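Local coordinates for uronate isomerase (Caulobacter crescentus, PDB 2Q01), which catalyses the isomerisation of D-glucuronate to D-fructuronate and of D-galacturonate to D-tagaturonate, a step in pentose and glucuronate interconversion, at residues 413-418 / 427-432; 163-168 / 420-425; 27-32 / 432-437; 395-400 / 436-441; 33-38 / 460-465. All coordinates share one frame; numbering follows the deposited sequence.

Interaction 1: residues 413-418 / 427-432; sequences VGFNDD and ARHDVA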
# COMPACT_ATOMS: atom_id res chain seq x y z
N VAL B 413 19.93 -6.03 -4.56
CA VAL B 413 21.14 -5.72 -5.34
C VAL B 413 21.82 -4.39 -4.94
O VAL B 413 22.72 -3.91 -5.63
CB VAL B 413 20.87 -5.74 -6.88
CG1 VAL B 413 20.31 -7.07 -7.31
CG2 VAL B 413 19.93 -4.62 -7.31
N GLY B 414 21.39 -3.81 -3.83
CA GLY B 414 21.90 -2.52 -3.41
C GLY B 414 21.20 -1.36 -4.10
O GLY B 414 19.98 -1.38 -4.28
N PHE B 415 21.97 -0.37 -4.52
CA PHE B 415 21.43 0.89 -5.03
C PHE B 415 22.00 1.24 -6.40
O PHE B 415 23.18 1.06 -6.65
CB PHE B 415 21.70 2.02 -4.01
CG PHE B 415 21.30 3.39 -4.49
CD1 PHE B 415 19.96 3.79 -4.45
CD2 PHE B 415 22.25 4.29 -4.97
CE1 PHE B 415 19.59 5.06 -4.90
CE2 PHE B 415 21.88 5.56 -5.42
CZ PHE B 415 20.55 5.95 -5.38
N ASN B 416 21.13 1.74 -7.27
CA ASN B 416 21.56 2.44 -8.48
C ASN B 416 20.90 3.81 -8.55
O ASN B 416 19.77 3.98 -8.11
CB ASN B 416 21.30 1.60 -9.75
CG ASN B 416 19.83 1.34 -10.01
OD1 ASN B 416 19.29 0.31 -9.63
ND2 ASN B 416 19.17 2.28 -10.68
N ASP B 417 21.62 4.80 -9.08
CA ASP B 417 21.13 6.17 -9.07
C ASP B 417 20.12 6.47 -10.18
O ASP B 417 19.23 7.30 -9.99
CB ASP B 417 22.29 7.17 -9.11
CG ASP B 417 23.30 6.86 -10.20
OD1 ASP B 417 24.44 6.50 -9.85
OD2 ASP B 417 22.96 6.98 -11.39
N ASP B 418 20.29 5.79 -11.32
CA ASP B 418 19.40 5.89 -12.49
C ASP B 418 19.13 7.34 -12.95
O ASP B 418 17.98 7.74 -13.15
CB ASP B 418 18.09 5.13 -12.24
CG ASP B 418 17.28 4.87 -13.51
OD1 ASP B 418 17.89 4.57 -14.56
OD2 ASP B 418 16.04 4.99 -13.45
N ALA B 427 25.49 12.78 -4.38
CA ALA B 427 24.33 13.18 -3.58
C ALA B 427 23.32 12.05 -3.37
O ALA B 427 22.84 11.84 -2.27
CB ALA B 427 23.64 14.39 -4.20
N ARG B 428 23.03 11.33 -4.46
CA ARG B 428 22.03 10.26 -4.47
C ARG B 428 22.51 9.00 -3.76
O ARG B 428 21.72 8.32 -3.10
CB ARG B 428 21.64 9.92 -5.91
CG ARG B 428 20.71 10.92 -6.54
CD ARG B 428 20.74 10.83 -8.05
NE ARG B 428 20.01 11.95 -8.68
CZ ARG B 428 18.71 11.97 -8.91
NH1 ARG B 428 17.94 10.93 -8.58
NH2 ARG B 428 18.16 13.03 -9.48
N HIS B 429 23.79 8.69 -3.93
CA HIS B 429 24.42 7.57 -3.24
C HIS B 429 24.57 7.82 -1.75
O HIS B 429 24.47 6.88 -0.97
CB HIS B 429 25.76 7.22 -3.87
CG HIS B 429 25.66 6.20 -4.96
ND1 HIS B 429 25.30 6.53 -6.25
CD2 HIS B 429 25.84 4.86 -4.95
CE1 HIS B 429 25.28 5.43 -6.99
NE2 HIS B 429 25.60 4.41 -6.22
N ASP B 430 24.80 9.07 -1.36
CA ASP B 430 24.83 9.46 0.05
C ASP B 430 23.49 9.25 0.74
O ASP B 430 23.44 8.75 1.87
CB ASP B 430 25.28 10.91 0.22
CG ASP B 430 25.76 11.20 1.63
OD1 ASP B 430 25.01 11.84 2.40
OD2 ASP B 430 26.87 10.76 1.96
N VAL B 431 22.40 9.64 0.07
CA VAL B 431 21.03 9.42 0.56
C VAL B 431 20.76 7.93 0.76
O VAL B 431 20.20 7.53 1.78
CB VAL B 431 19.98 10.04 -0.41
CG1 VAL B 431 18.55 9.61 -0.07
CG2 VAL B 431 20.08 11.53 -0.41
N ALA B 432 21.18 7.11 -0.20
CA ALA B 432 21.05 5.65 -0.12
C ALA B 432 21.74 5.09 1.12
O ALA B 432 21.18 4.26 1.82
CB ALA B 432 21.62 5.00 -1.35
O HOH W 1 19.03 8.13 -7.31

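Interaction 2: residues 163-168 / 420-425; sequences FNIETL and RAFLSI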
# COMPACT_ATOMS: atom_id res chain seq x y z
N PHE B 163 34.71 12.31 -7.29
CA PHE B 163 33.51 11.69 -6.73
C PHE B 163 33.77 10.26 -6.24
O PHE B 163 32.93 9.68 -5.53
CB PHE B 163 32.37 11.69 -7.76
CG PHE B 163 31.76 13.05 -8.02
CD1 PHE B 163 31.93 14.11 -7.12
CD2 PHE B 163 30.97 13.25 -9.15
CE1 PHE B 163 31.36 15.35 -7.37
CE2 PHE B 163 30.38 14.49 -9.40
CZ PHE B 163 30.58 15.54 -8.51
N ASN B 164 34.92 9.71 -6.62
CA ASN B 164 35.35 8.37 -6.25
C ASN B 164 34.43 7.31 -6.85
O ASN B 164 33.99 6.38 -6.17
CB ASN B 164 35.52 8.21 -4.72
CG ASN B 164 36.40 7.03 -4.32
OD1 ASN B 164 36.32 6.55 -3.20
ND2 ASN B 164 37.23 6.57 -5.25
N ILE B 165 34.11 7.49 -8.12
CA ILE B 165 33.29 6.53 -8.83
C ILE B 165 34.17 5.39 -9.28
O ILE B 165 35.18 5.60 -9.97
CB ILE B 165 32.51 7.17 -10.00
CG1 ILE B 165 31.64 8.32 -9.47
CG2 ILE B 165 31.65 6.12 -10.72
CD1 ILE B 165 31.18 9.32 -10.51
N GLU B 166 33.81 4.19 -8.87
CA GLU B 166 34.54 3.00 -9.27
C GLU B 166 34.03 2.50 -10.61
O GLU B 166 34.82 2.27 -11.53
CB GLU B 166 34.39 1.92 -8.20
CG GLU B 166 35.20 0.68 -8.50
CD GLU B 166 35.62 -0.06 -7.26
OE1 GLU B 166 35.30 -1.26 -7.18
OE2 GLU B 166 36.27 0.55 -6.38
N THR B 167 32.71 2.35 -10.72
CA THR B 167 32.04 1.88 -11.94
C THR B 167 30.87 2.80 -12.25
O THR B 167 30.08 3.12 -11.36
CB THR B 167 31.53 0.43 -11.75
OG1 THR B 167 32.63 -0.44 -11.48
CG2 THR B 167 30.78 -0.07 -12.99
N LEU B 168 30.77 3.23 -13.50
CA LEU B 168 29.60 3.95 -13.99
C LEU B 168 29.09 3.29 -15.26
O LEU B 168 29.85 3.13 -16.22
CB LEU B 168 29.94 5.42 -14.26
CG LEU B 168 28.85 6.38 -14.74
CD1 LEU B 168 27.72 6.48 -13.73
CD2 LEU B 168 29.44 7.75 -15.01
N ARG B 420 20.49 11.07 -15.22
CA ARG B 420 21.30 11.75 -16.23
C ARG B 420 22.17 12.84 -15.57
O ARG B 420 23.27 13.13 -16.03
CB ARG B 420 20.43 12.32 -17.35
CG ARG B 420 21.21 12.86 -18.54
CD ARG B 420 20.41 12.87 -19.84
NE ARG B 420 21.21 13.40 -20.95
CZ ARG B 420 22.03 12.68 -21.72
NH1 ARG B 420 22.71 13.26 -22.69
NH2 ARG B 420 22.17 11.37 -21.52
N ALA B 421 21.66 13.41 -14.48
CA ALA B 421 22.36 14.45 -13.72
C ALA B 421 23.59 13.87 -13.02
O ALA B 421 23.48 13.17 -12.01
CB ALA B 421 21.42 15.12 -12.71
N PHE B 422 24.75 14.16 -13.59
CA PHE B 422 26.01 13.57 -13.15
C PHE B 422 26.45 14.08 -11.78
O PHE B 422 26.96 13.31 -10.96
CB PHE B 422 27.09 13.82 -14.20
CG PHE B 422 28.44 13.30 -13.82
CD1 PHE B 422 28.67 11.93 -13.70
CD2 PHE B 422 29.50 14.17 -13.59
CE1 PHE B 422 29.92 11.43 -13.34
CE2 PHE B 422 30.76 13.69 -13.24
CZ PHE B 422 30.97 12.32 -13.12
N LEU B 423 26.24 15.38 -11.54
CA LEU B 423 26.64 16.02 -10.28
C LEU B 423 25.83 15.57 -9.07
O LEU B 423 26.27 15.76 -7.92
CB LEU B 423 26.55 17.54 -10.42
CG LEU B 423 27.86 18.26 -10.70
CD1 LEU B 423 28.35 18.05 -12.13
CD2 LEU B 423 27.66 19.73 -10.43
N SER B 424 24.67 14.99 -9.32
CA SER B 424 23.80 14.48 -8.26
C SER B 424 24.15 13.04 -7.87
O SER B 424 23.60 12.51 -6.91
CB SER B 424 22.33 14.56 -8.69
OG SER B 424 21.91 15.91 -8.83
N ILE B 425 25.07 12.42 -8.61
CA ILE B 425 25.47 11.02 -8.34
C ILE B 425 25.99 10.78 -6.91
O ILE B 425 25.43 9.92 -6.21
CB ILE B 425 26.38 10.41 -9.45
CG1 ILE B 425 25.58 10.15 -10.73
CG2 ILE B 425 27.06 9.12 -8.98
CD1 ILE B 425 26.40 9.57 -11.87

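Interaction 3: residues 27-32 / 432-437; sequences GLYALV and ARRVDS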
# COMPACT_ATOMS: atom_id res chain seq x y z
N GLY B 27 27.06 5.63 13.24
CA GLY B 27 28.17 4.69 13.29
C GLY B 27 28.25 3.77 12.08
O GLY B 27 29.34 3.46 11.61
N LEU B 28 27.09 3.33 11.60
CA LEU B 28 27.02 2.44 10.44
C LEU B 28 27.35 3.19 9.16
O LEU B 28 27.98 2.64 8.25
CB LEU B 28 25.64 1.79 10.33
CG LEU B 28 25.24 0.79 11.42
CD1 LEU B 28 23.78 0.46 11.32
CD2 LEU B 28 26.06 -0.49 11.36
N TYR B 29 26.91 4.44 9.10
CA TYR B 29 27.15 5.32 7.96
C TYR B 29 28.62 5.69 7.79
O TYR B 29 29.11 5.73 6.67
CB TYR B 29 26.28 6.57 8.08
CG TYR B 29 26.58 7.67 7.09
CD1 TYR B 29 26.32 7.51 5.72
CD2 TYR B 29 27.12 8.88 7.52
CE1 TYR B 29 26.59 8.53 4.82
CE2 TYR B 29 27.40 9.90 6.62
CZ TYR B 29 27.12 9.72 5.28
OH TYR B 29 27.40 10.73 4.40
N ALA B 30 29.30 5.94 8.91
CA ALA B 30 30.74 6.22 8.94
C ALA B 30 31.58 5.08 8.34
O ALA B 30 32.63 5.30 7.75
CB ALA B 30 31.19 6.50 10.36
N LEU B 31 31.06 3.86 8.48
CA LEU B 31 31.67 2.64 7.97
C LEU B 31 31.58 2.54 6.45
O LEU B 31 32.20 1.67 5.84
CB LEU B 31 30.94 1.45 8.57
CG LEU B 31 31.67 0.39 9.37
CD1 LEU B 31 32.15 0.96 10.70
CD2 LEU B 31 30.72 -0.76 9.60
N VAL B 32 30.82 3.45 5.84
CA VAL B 32 30.32 3.27 4.49
C VAL B 32 30.36 4.55 3.62
O VAL B 32 30.41 4.47 2.38
CB VAL B 32 28.92 2.59 4.57
CG1 VAL B 32 27.86 3.31 3.80
CG2 VAL B 32 29.03 1.12 4.19
N ALA B 432 21.18 7.11 -0.20
CA ALA B 432 21.05 5.65 -0.12
C ALA B 432 21.74 5.09 1.12
O ALA B 432 21.18 4.26 1.82
CB ALA B 432 21.62 5.00 -1.35
N ARG B 433 22.95 5.58 1.37
CA ARG B 433 23.77 5.14 2.50
C ARG B 433 23.21 5.54 3.87
O ARG B 433 23.29 4.75 4.82
CB ARG B 433 25.20 5.61 2.31
CG ARG B 433 25.89 4.91 1.14
CD ARG B 433 27.15 5.60 0.66
NE ARG B 433 27.70 4.89 -0.49
CZ ARG B 433 28.93 5.03 -0.97
NH1 ARG B 433 29.80 5.87 -0.41
NH2 ARG B 433 29.30 4.31 -2.02
N ARG B 434 22.63 6.73 3.97
CA ARG B 434 22.04 7.22 5.23
C ARG B 434 20.74 6.53 5.58
O ARG B 434 20.50 6.22 6.75
CB ARG B 434 21.80 8.72 5.17
CG ARG B 434 23.08 9.52 5.12
CD ARG B 434 22.83 11.00 5.03
NE ARG B 434 24.11 11.69 5.13
CZ ARG B 434 24.60 12.22 6.25
NH1 ARG B 434 25.78 12.80 6.24
NH2 ARG B 434 23.89 12.17 7.38
N VAL B 435 19.90 6.30 4.57
CA VAL B 435 18.60 5.63 4.75
C VAL B 435 18.79 4.16 5.12
O VAL B 435 18.11 3.65 6.02
CB VAL B 435 17.68 5.80 3.52
CG1 VAL B 435 16.44 4.92 3.62
CG2 VAL B 435 17.27 7.25 3.37
N ASP B 436 19.72 3.49 4.44
CA ASP B 436 20.11 2.12 4.79
C ASP B 436 20.69 2.04 6.20
O ASP B 436 20.43 1.08 6.93
CB ASP B 436 21.13 1.55 3.79
CG ASP B 436 20.50 1.18 2.45
OD1 ASP B 436 21.25 0.73 1.56
OD2 ASP B 436 19.27 1.33 2.27
N SER B 437 21.49 3.05 6.57
CA SER B 437 22.02 3.16 7.93
C SER B 437 20.92 3.35 8.96
O SER B 437 20.94 2.72 10.01
CB SER B 437 23.03 4.29 8.04
OG SER B 437 24.18 3.99 7.28

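Interaction 4: residues 395-400 / 436-441; sequences GMMRFR and DSAFLA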
# COMPACT_ATOMS: atom_id res chain seq x y z
N GLY B 395 10.61 6.43 0.20
CA GLY B 395 10.47 5.32 -0.73
C GLY B 395 11.43 4.18 -0.46
O GLY B 395 11.02 3.02 -0.42
N MET B 396 12.70 4.51 -0.27
CA MET B 396 13.72 3.51 0.04
C MET B 396 13.42 2.81 1.36
O MET B 396 13.64 1.61 1.51
CB MET B 396 15.10 4.15 0.08
CG MET B 396 15.42 5.02 -1.13
SD MET B 396 16.97 5.93 -0.94
CE MET B 396 17.36 6.29 -2.65
N MET B 397 12.92 3.58 2.32
CA MET B 397 12.56 3.04 3.63
C MET B 397 11.41 2.06 3.49
O MET B 397 11.45 0.98 4.08
CB MET B 397 12.20 4.16 4.61
CG MET B 397 12.02 3.72 6.06
SD MET B 397 13.53 3.13 6.88
CE MET B 397 14.54 4.61 6.87
N ARG B 398 10.39 2.43 2.72
CA ARG B 398 9.23 1.55 2.47
C ARG B 398 9.65 0.25 1.79
O ARG B 398 9.18 -0.82 2.16
CB ARG B 398 8.16 2.27 1.66
CG ARG B 398 7.26 3.16 2.49
CD ARG B 398 5.99 3.53 1.75
NE ARG B 398 6.25 4.35 0.57
CZ ARG B 398 6.28 5.68 0.56
NH1 ARG B 398 6.52 6.34 -0.57
NH2 ARG B 398 6.07 6.36 1.68
N PHE B 399 10.54 0.36 0.81
CA PHE B 399 11.17 -0.80 0.19
C PHE B 399 11.77 -1.71 1.26
O PHE B 399 11.37 -2.86 1.37
CB PHE B 399 12.21 -0.37 -0.84
CG PHE B 399 12.94 -1.52 -1.48
CD1 PHE B 399 14.23 -1.86 -1.08
CD2 PHE B 399 12.35 -2.26 -2.49
CE1 PHE B 399 14.91 -2.92 -1.67
CE2 PHE B 399 13.02 -3.33 -3.09
CZ PHE B 399 14.30 -3.66 -2.68
N ARG B 400 12.69 -1.18 2.07
CA ARG B 400 13.34 -1.95 3.15
C ARG B 400 12.36 -2.54 4.17
O ARG B 400 12.54 -3.66 4.62
CB ARG B 400 14.41 -1.12 3.88
CG ARG B 400 15.69 -0.84 3.08
CD ARG B 400 16.46 -2.11 2.71
NE ARG B 400 17.57 -1.81 1.81
CZ ARG B 400 18.16 -2.69 0.99
NH1 ARG B 400 19.16 -2.29 0.21
NH2 ARG B 400 17.76 -3.96 0.95
N ASP B 436 19.72 3.49 4.44
CA ASP B 436 20.11 2.12 4.79
C ASP B 436 20.69 2.04 6.20
O ASP B 436 20.43 1.08 6.93
CB ASP B 436 21.13 1.55 3.79
CG ASP B 436 20.50 1.18 2.45
OD1 ASP B 436 21.25 0.73 1.56
OD2 ASP B 436 19.27 1.33 2.27
N SER B 437 21.49 3.05 6.57
CA SER B 437 22.02 3.16 7.93
C SER B 437 20.92 3.35 8.96
O SER B 437 20.94 2.72 10.01
CB SER B 437 23.03 4.29 8.04
OG SER B 437 24.18 3.99 7.28
N ALA B 438 19.95 4.21 8.64
CA ALA B 438 18.78 4.46 9.50
C ALA B 438 17.92 3.21 9.72
O ALA B 438 17.46 2.96 10.84
CB ALA B 438 17.94 5.58 8.92
N PHE B 439 17.71 2.44 8.65
CA PHE B 439 16.88 1.24 8.72
C PHE B 439 17.52 0.14 9.55
O PHE B 439 16.87 -0.45 10.41
CB PHE B 439 16.55 0.73 7.31
CG PHE B 439 15.81 -0.58 7.32
CD1 PHE B 439 14.48 -0.64 7.72
CD2 PHE B 439 16.45 -1.76 6.92
CE1 PHE B 439 13.79 -1.86 7.74
CE2 PHE B 439 15.77 -2.98 6.93
CZ PHE B 439 14.44 -3.03 7.34
N LEU B 440 18.80 -0.14 9.28
CA LEU B 440 19.60 -1.07 10.06
C LEU B 440 19.71 -0.67 11.54
O LEU B 440 19.64 -1.53 12.42
CB LEU B 440 21.00 -1.19 9.45
CG LEU B 440 21.38 -2.35 8.52
CD1 LEU B 440 20.18 -3.03 7.90
CD2 LEU B 440 22.34 -1.86 7.44
N ALA B 441 19.87 0.63 11.79
CA ALA B 441 19.91 1.18 13.15
C ALA B 441 18.64 0.93 13.95
O ALA B 441 18.70 0.70 15.15
CB ALA B 441 20.16 2.65 13.09
O HOH W 2 21.19 0.05 -1.15

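Interaction 5: residues 33-38 / 460-465; sequences KDLPII and DLTYNL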
# COMPACT_ATOMS: atom_id res chain seq x y z
N LYS B 33 30.40 5.72 4.27
CA LYS B 33 30.28 7.03 3.60
C LYS B 33 31.36 7.37 2.57
O LYS B 33 31.13 8.18 1.67
CB LYS B 33 30.17 8.18 4.62
CG LYS B 33 31.43 8.48 5.42
CD LYS B 33 31.14 9.50 6.51
CE LYS B 33 32.24 9.50 7.56
NZ LYS B 33 31.75 10.03 8.87
N ASP B 34 32.52 6.75 2.72
CA ASP B 34 33.69 7.07 1.92
C ASP B 34 34.09 5.92 1.00
O ASP B 34 35.11 6.00 0.32
CB ASP B 34 34.86 7.48 2.81
CG ASP B 34 34.69 8.87 3.41
OD1 ASP B 34 34.37 9.81 2.64
OD2 ASP B 34 34.88 9.03 4.63
N LEU B 35 33.29 4.86 0.99
CA LEU B 35 33.46 3.76 0.04
C LEU B 35 33.23 4.27 -1.39
O LEU B 35 32.46 5.22 -1.59
CB LEU B 35 32.49 2.61 0.35
CG LEU B 35 32.84 1.65 1.49
CD1 LEU B 35 31.71 0.67 1.70
CD2 LEU B 35 34.14 0.89 1.21
N PRO B 36 33.90 3.65 -2.38
CA PRO B 36 33.68 4.08 -3.76
C PRO B 36 32.24 3.88 -4.22
O PRO B 36 31.55 2.98 -3.73
CB PRO B 36 34.62 3.17 -4.57
CG PRO B 36 35.65 2.71 -3.58
CD PRO B 36 34.89 2.56 -2.30
N ILE B 37 31.80 4.74 -5.13
CA ILE B 37 30.46 4.65 -5.70
C ILE B 37 30.41 3.61 -6.83
O ILE B 37 31.19 3.66 -7.78
CB ILE B 37 29.99 6.04 -6.20
CG1 ILE B 37 29.72 6.97 -5.01
CG2 ILE B 37 28.74 5.92 -7.07
CD1 ILE B 37 29.65 8.44 -5.38
N ILE B 38 29.52 2.64 -6.68
CA ILE B 38 29.24 1.69 -7.76
C ILE B 38 27.86 2.00 -8.32
O ILE B 38 26.85 1.91 -7.61
CB ILE B 38 29.32 0.23 -7.28
CG1 ILE B 38 30.74 -0.07 -6.79
CG2 ILE B 38 28.93 -0.73 -8.40
CD1 ILE B 38 30.79 -1.23 -5.85
N ASP B 460 28.05 -4.61 2.77
CA ASP B 460 27.58 -5.50 1.71
C ASP B 460 26.62 -4.76 0.79
O ASP B 460 26.85 -4.67 -0.42
CB ASP B 460 26.89 -6.74 2.30
CG ASP B 460 27.87 -7.87 2.59
OD1 ASP B 460 29.01 -7.83 2.08
OD2 ASP B 460 27.48 -8.80 3.33
N LEU B 461 25.56 -4.21 1.39
CA LEU B 461 24.55 -3.41 0.69
C LEU B 461 25.13 -2.28 -0.17
O LEU B 461 24.64 -2.02 -1.27
CB LEU B 461 23.55 -2.82 1.70
CG LEU B 461 22.23 -3.53 2.04
CD1 LEU B 461 22.31 -5.05 2.07
CD2 LEU B 461 21.65 -2.99 3.35
N THR B 462 26.17 -1.63 0.34
CA THR B 462 26.80 -0.51 -0.34
C THR B 462 27.73 -0.95 -1.48
O THR B 462 27.68 -0.38 -2.58
CB THR B 462 27.58 0.38 0.67
OG1 THR B 462 26.68 0.87 1.66
CG2 THR B 462 28.25 1.56 -0.02
N TYR B 463 28.54 -1.97 -1.23
CA TYR B 463 29.68 -2.24 -2.10
C TYR B 463 29.73 -3.67 -2.65
O TYR B 463 29.81 -3.86 -3.87
CB TYR B 463 30.99 -1.88 -1.37
CG TYR B 463 32.24 -1.87 -2.22
CD1 TYR B 463 32.64 -0.72 -2.90
CD2 TYR B 463 33.04 -3.01 -2.32
CE1 TYR B 463 33.80 -0.72 -3.68
CE2 TYR B 463 34.19 -3.02 -3.10
CZ TYR B 463 34.56 -1.87 -3.77
OH TYR B 463 35.71 -1.89 -4.53
N ASN B 464 29.69 -4.66 -1.77
CA ASN B 464 29.92 -6.06 -2.16
C ASN B 464 28.76 -6.69 -2.93
O ASN B 464 28.97 -7.39 -3.92
CB ASN B 464 30.24 -6.92 -0.94
CG ASN B 464 31.42 -6.40 -0.16
OD1 ASN B 464 32.53 -6.31 -0.69
ND2 ASN B 464 31.19 -6.06 1.10
N LEU B 465 27.54 -6.43 -2.46
CA LEU B 465 26.32 -6.94 -3.09
C LEU B 465 25.98 -6.36 -4.48
O LEU B 465 25.58 -7.12 -5.35
CB LEU B 465 25.12 -6.89 -2.14
CG LEU B 465 24.74 -8.15 -1.33
CD1 LEU B 465 25.93 -8.92 -0.75
CD2 LEU B 465 23.75 -7.78 -0.23

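Interaction 1: residues 413-418 / 427-432
In this TIM-barrel enzyme of the metallo-dependent hydrolase superfamily, the loop 413-418 folds back on helix 425-445, the helix that follows it in the chain, and Phe415 has the largest share of the contact. Its CG is anti to the backbone N (chi1 175°), which swings the ring onto the buried side of the helix formed by Arg428, His429 and Ala432. Ala432 CB sits over one face, 3.5 Å from Phe415 CG; the line from the methyl to the ring centroid is tilted 16° from the normal, a CH-pi contact shifted toward the rim. The edge of the same ring is driven into the face of His429: Phe415 CD2 and His429 NE2 are 3.6 Å apart and the two planes stand at 88°, a T-shaped pair. The imidazole is held from outside by a bond from NE2 to the carbonyl O of Ile38, which fixes the rotation of the face offered to Phe415. Asp417 comes up at the edge of the imidazole, its OD1 in the ring plane and 3.2 Å from His429 CE1. That carboxylate oxygen is bonded to Ser39 OG, and its nearness would be expected to favour positive charge on the imidazole. Arg428 runs extended from CG to NE, its CD 4.1 Å from Asp417 CB. A water joins the two residues, donating to Asp417 O at 2.8 Å and accepting from Arg428 NH1 at 3.3 Å.

Interaction 2: residues 163-168 / 420-425
Glu166 OE1 is the best-held polar atom beside this contact, with two grips: a salt bridge to Lys467 NZ and a weak hydrogen bond with Tyr463 OH. Both partners lie on helix 451-469, so the carboxylate is drawn away from segment 420-425, and what crosses between the two segments is apolar. Phe422 is the centre of that exchange. Its CG is anti to the backbone N (chi1 178°), which carries the ring across to three side chains of segment 163-168. Ile165 CD1 approaches the far end of the ring, 3.7 Å from Phe422 CE1, and Leu168 CD2 meets the same carbon, Phe422 CE1, at 4.1 Å. At the ring's other outer carbon comes Phe163, whose CE2 is 3.9 Å from Phe422 CE2; with planes at 47° the two rings meet obliquely. Phe163 also reaches the backbone of the turn, its CE2 lying 4.1 Å from Leu423 CA. A second, smaller meeting is oblique, the methyl Leu168 CD1 lying 3.8 Å from the methyl Ile425 CD1. The turn that presents these groups is closed by Ile425 N donating to Phe422 O at 3.1 Å. On the opposite segment, helix 156-162 ends in a Schellman motif at Asn164, and the chain leads on into strand 165-169 of the parallel barrel sheet: a helix-to-strand connection of a TIM barrel, covered by the loop that leads into helix 425-445.

Interaction 3: residues 27-32 / 432-437
Tyr29 lays its ring over the aliphatic stem of Arg434, whose CG is 3.7 Å from Tyr29 CE1 and above one face, offset toward the rim. This CH-pi contact runs on into the polar end: the extended arginine brings a face of its guanidinium over Tyr29 CE2, toward the rim of the group, with the two planes 47° apart, and Arg434 NH1 gives a weak hydrogen bond to Tyr29 OH, 3.2 Å long and bent to 121° at the hydrogen. The better partners lie just outside. Tyr29 OH is bonded to Asp430 OD2, Arg434 NE pairs with Asp430 OD1, and Arg434 NH2 reaches the carbonyls of Glu11 and Arg13, so one carboxylate fixes both the hydroxyl and the arginine. Helix 19-30 thereby packs against helix 425-445, two of the helices around the TIM barrel. They come nearest where Ser437 fits beside the base of Tyr29, with Ser437 OG 3.4 Å from Tyr29 CB. The serine hydroxyl is turned back into its own helix, donating to Arg433 O at 2.7 Å, in the carbonyl plane; that oxygen also takes the amide N of Ser437 at 3.0 Å, two donors on one acceptor. Farther along, Val32 CG1 leans on the stem of Arg433, 3.7 Å from its CG. The guanidinium of Arg433 then turns one face to Val32 O, with NH1 too badly angled to bond to it and instead bonded to Leu35 O.

Interaction 4: residues 395-400 / 436-441
The ring of Phe439 has the CB of Arg400 directly over one face, 3.6 Å from its centroid and only 6° off the normal, a well-centred CH-pi contact. Met397 SD approaches the same ring obliquely, 5.2 Å from the centroid of Phe439, in a Met-aromatic contact. On the guanidinium of Arg400, Phe399 CE1 covers one face toward the rim, while a water and Asp436 OD2 stand at the edge. These groups knit helix 393-407 to helix 425-445 on the outside of the TIM barrel; the local axes pass 10.1 Å apart and cross at -40°. Arg400 manages both of its tasks by bending at chi2 (-63°), so that its stem presses on Phe439 while its end turns to Asp436. The charge pair is long, Arg400 NE to Asp436 OD2 being 3.6 Å, and the carboxylate plane is steeply inclined to the guanidinium. The water bridges the same two groups, donating to Asp436 OD1 at 2.8 Å and weakly accepting from Arg400 NH1 at 3.4 Å. Arg400 NH2 has a weak bond to Thr412 OG1. Arg398, on the same helix, bonds through NH2 to Glu401 O of a second subunit. Met397, bent at chi2 and chi3, ends with CE 4.1 Å from Ala438 CB.

Interaction 5: residues 33-38 / 460-465
Tyr463 is the bump of this contact: with CG anti to the backbone N (chi1 -170°), its ring projects from helix 451-469 into a hollow lined by Leu35, Pro36 and Ile38. Ile38 forms the roof. Its CG1 is anti to the carbonyl carbon and its chain is extended beyond, so CD1 comes down over one ring face, 3.5 Å from Tyr463 CD1, and the CD1-to-centroid line is tilted 28° from the ring normal, a CH-pi contact toward the rim. The same methyl touches the backbone, Ile38 CD1 being 3.4 Å from Tyr463 O, and so fills the notch between ring and main chain. Pro36 supplies the wall: its CD approaches obliquely, 3.7 Å from Tyr463 CE1, with the pyrrolidine packed against that one corner of the ring. Leu35 closes the inner end of the hollow, its CD1 wedged between two neighbours of the helix, 4.0 Å from Thr462 CG2 and 4.1 Å from Tyr463 CB. The helix is locally widened here: Leu465 N bonds to Asp460 O at 2.8 Å, the i to i+5 link of a pi-type turn, and Asn464 ND2 bonds to the anti lone pair of Asp460 OD1 at 3.0 Å. The contact joins strand 37-39 and the loop leading into it to helix 451-469. No hydrogen bond crosses between the segments; the hydroxyl of Tyr463 is satisfied farther on by Lys467 NZ and that of Thr462 by Ile458 O. Complementary apolar shape, not polarity, therefore sets the fit, and the tyrosine's polar tip finds its partners beyond the two segments.

Helix 425-445 runs through interactions 1, 3 and 4, carrying residues 427-432, 432-437 and 436-441 in turn, with centres 10 to 12 Å apart; interaction 2 uses the loop just before it. Interaction 5 uses the following helix, 451-469, and reaches strand 37-39, which neighbours strand 165-169 of interaction 2 in one parallel sheet. Interactions 2 and 4 are farthest apart, their centres about 22 Å from each other, and do not touch. In sequence, interactions 3 and 5 join the N-terminal region, residues 27-38, to the C-terminal helices, some 400 residues later. Together they tie helix 19-30 and strand 37-39 to the final helices, consistent with closure of the TIM-barrel fold.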